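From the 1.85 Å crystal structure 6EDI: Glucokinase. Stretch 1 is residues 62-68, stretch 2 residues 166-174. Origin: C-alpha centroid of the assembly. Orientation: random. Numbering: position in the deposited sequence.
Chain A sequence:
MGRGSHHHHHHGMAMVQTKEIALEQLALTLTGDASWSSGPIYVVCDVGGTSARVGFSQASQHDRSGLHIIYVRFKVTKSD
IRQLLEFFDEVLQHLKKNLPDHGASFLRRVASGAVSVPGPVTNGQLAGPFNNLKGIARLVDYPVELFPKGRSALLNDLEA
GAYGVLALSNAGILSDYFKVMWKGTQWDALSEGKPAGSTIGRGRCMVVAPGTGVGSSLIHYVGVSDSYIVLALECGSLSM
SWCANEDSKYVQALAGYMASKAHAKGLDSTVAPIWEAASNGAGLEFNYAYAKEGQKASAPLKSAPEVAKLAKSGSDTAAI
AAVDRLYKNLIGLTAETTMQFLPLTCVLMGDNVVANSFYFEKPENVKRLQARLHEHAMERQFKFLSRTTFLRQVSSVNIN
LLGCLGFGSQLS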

# COMPACT_ATOMS: atom_id res chain seq x y z
N HIS A 62 -29.03 11.97 3.04
CA HIS A 62 -29.13 13.12 2.14
C HIS A 62 -27.95 13.06 1.15
O HIS A 62 -27.30 12.02 1.03
CB HIS A 62 -29.07 14.45 2.90
CG HIS A 62 -29.57 14.38 4.31
ND1 HIS A 62 -28.74 14.18 5.40
CD2 HIS A 62 -30.82 14.48 4.82
CE1 HIS A 62 -29.45 14.17 6.51
NE2 HIS A 62 -30.72 14.34 6.19
N ASP A 63 -27.69 14.16 0.45
CA ASP A 63 -26.41 14.35 -0.24
C ASP A 63 -25.61 15.38 0.57
O ASP A 63 -24.51 15.80 0.21
CB ASP A 63 -26.57 14.77 -1.71
CG ASP A 63 -27.87 15.51 -1.97
OD1 ASP A 63 -28.22 16.39 -1.16
OD2 ASP A 63 -28.53 15.19 -2.99
N ARG A 64 -26.23 15.78 1.68
CA ARG A 64 -25.56 16.46 2.77
C ARG A 64 -25.88 15.60 3.99
O ARG A 64 -26.73 15.97 4.81
CB ARG A 64 -26.11 17.87 2.96
CG ARG A 64 -26.73 18.50 1.73
CD ARG A 64 -28.26 18.56 1.85
NE ARG A 64 -28.67 19.09 3.15
CZ ARG A 64 -28.81 20.38 3.44
NH1 ARG A 64 -28.56 21.30 2.51
NH2 ARG A 64 -29.20 20.76 4.65
N SER A 65 -25.21 14.45 4.10
CA SER A 65 -25.62 13.38 5.01
C SER A 65 -25.85 13.80 6.46
O SER A 65 -26.77 13.31 7.11
CB SER A 65 -24.66 12.20 4.94
OG SER A 65 -24.83 11.31 6.03
N GLY A 66 -25.03 14.72 6.96
CA GLY A 66 -25.04 15.00 8.38
C GLY A 66 -24.55 13.76 9.11
O GLY A 66 -25.12 12.68 9.00
N LEU A 67 -23.46 13.92 9.84
CA LEU A 67 -22.93 12.81 10.60
C LEU A 67 -23.04 13.24 12.05
O LEU A 67 -22.76 14.40 12.35
CB LEU A 67 -21.47 12.54 10.22
CG LEU A 67 -21.26 12.02 8.80
CD1 LEU A 67 -19.79 12.08 8.40
CD2 LEU A 67 -21.78 10.61 8.67
N HIS A 68 -23.48 12.34 12.92
CA HIS A 68 -23.62 12.67 14.33
C HIS A 68 -22.78 11.72 15.18
O HIS A 68 -22.72 10.51 14.92
CB HIS A 68 -25.09 12.61 14.78
CG HIS A 68 -25.96 13.64 14.12
ND1 HIS A 68 -27.26 13.38 13.73
CD2 HIS A 68 -25.72 14.94 13.80
CE1 HIS A 68 -27.78 14.47 13.18
NE2 HIS A 68 -26.87 15.42 13.21
N LEU A 166 -13.05 9.33 4.21
CA LEU A 166 -14.01 8.61 3.39
C LEU A 166 -15.43 8.88 3.88
O LEU A 166 -16.34 9.11 3.09
CB LEU A 166 -13.74 7.11 3.45
CG LEU A 166 -14.81 6.26 2.76
CD1 LEU A 166 -14.82 6.57 1.27
CD2 LEU A 166 -14.54 4.79 3.00
N ALA A 167 -15.60 8.87 5.20
CA ALA A 167 -16.91 9.12 5.79
C ALA A 167 -17.43 10.48 5.36
O ALA A 167 -18.58 10.62 4.94
CB ALA A 167 -16.84 9.01 7.29
N LEU A 168 -16.57 11.50 5.47
CA LEU A 168 -16.94 12.85 5.07
C LEU A 168 -17.30 12.91 3.60
O LEU A 168 -18.25 13.60 3.19
CB LEU A 168 -15.81 13.83 5.36
CG LEU A 168 -15.45 14.10 6.82
CD1 LEU A 168 -14.12 14.83 6.94
CD2 LEU A 168 -16.57 14.91 7.45
N SER A 169 -16.54 12.18 2.79
CA SER A 169 -16.75 12.13 1.36
C SER A 169 -18.11 11.52 1.01
O SER A 169 -18.89 12.12 0.27
CB SER A 169 -15.63 11.32 0.69
OG SER A 169 -15.75 11.38 -0.71
N ASN A 170 -18.39 10.32 1.54
CA ASN A 170 -19.66 9.65 1.28
C ASN A 170 -20.84 10.46 1.78
O ASN A 170 -21.95 10.35 1.27
CB ASN A 170 -19.67 8.26 1.92
CG ASN A 170 -18.73 7.30 1.23
OD1 ASN A 170 -18.35 7.51 0.08
ND2 ASN A 170 -18.35 6.23 1.94
N ALA A 171 -20.58 11.29 2.78
CA ALA A 171 -21.61 12.16 3.32
C ALA A 171 -21.91 13.36 2.43
O ALA A 171 -22.90 14.06 2.65
CB ALA A 171 -21.22 12.62 4.73
N GLY A 172 -21.05 13.62 1.45
CA GLY A 172 -21.24 14.73 0.53
C GLY A 172 -20.72 16.03 1.12
O GLY A 172 -21.00 17.11 0.61
N ILE A 173 -19.92 15.91 2.17
CA ILE A 173 -19.52 17.05 2.99
C ILE A 173 -18.01 17.32 2.95
O ILE A 173 -17.47 18.13 3.72
CB ILE A 173 -20.08 16.86 4.42
CG1 ILE A 173 -20.83 18.11 4.85
CG2 ILE A 173 -19.06 16.34 5.41
CD1 ILE A 173 -21.91 18.40 3.85
N LEU A 174 -17.32 16.66 2.02
CA LEU A 174 -15.86 16.80 1.94
C LEU A 174 -15.41 18.26 1.78
O LEU A 174 -14.48 18.69 2.46
CB LEU A 174 -15.28 15.94 0.80
CG LEU A 174 -13.76 15.86 0.75
CD1 LEU A 174 -13.23 15.18 1.99
CD2 LEU A 174 -13.26 15.12 -0.50

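The most unusual feature of this contact is a glycine that lets a loop settle onto the end of a helix. At G172 the chain leaves helical geometry with phi/psi of 84/15, and a CB placed ideally on this residue would lie 2.0 Å from D63 O, a clear clash. Glycine therefore suits the position twice over: positive phi favours it, and its bare CA leaves room for the carbonyl of the other stretch. That carbonyl receives a CA-H...O contact, with G172 CA 3.5 Å from D63 O and an angle of 159° at the hydrogen.

The turn itself is a Schellman motif. G172 N bonds back to S169 O at 2.9 Å and I173 N to L168 O at 3.0 Å, closing the last turn of the helix. A171 O remains available to the loop, and S65 N donates to it across 2.8 Å at an angle of 176°, almost perfectly linear. This is the only hydrogen bond between the stretches, and both donor and acceptor are main-chain atoms, so no side-chain group takes part. D63 O also lies 3.4 Å from A171 O, but both are acceptors and no bond joins them.

The approach is close where the side chains are small. The CA-to-CB bonds of S65 and A171 point toward the opposite stretch, and S65 CB meets A171 CB at 3.5 Å, while the CA atoms of these residues, S65 CA and A171 CA, are 4.5 Å apart. Alanine offers a compact apolar surface here. Serine is likewise small at CB, and its OG, in a t rotamer, finds a hydrogen-bonding partner in a residue just beyond the stretches. G66 follows with positive phi, 66°, a conformation that glycine adopts readily, and the chain then enters a strand at L67.

L67 supplies the apolar part of the contact. Its CA-to-CB bond points toward the other stretch, and in an m,t rotamer the side chain brings L67 CD1 to 4.0 Å from A171 CB and to 4.4 Å from both A167 CB and L168 CD2. One methyl thus touches three apolar side chains, a role suited to leucine's branched end in this buried setting. L168 starts away from the loop at CA-to-CB, yet its end comes nearer.

Toward the exposed side the packing loosens. I173 CD1 lies 4.3 Å from R64 CB, an approach through the aliphatic base of the arginine. R64 and D63 both point away at CB and are poorly ordered, so the main chain, more than their charged groups, defines this edge.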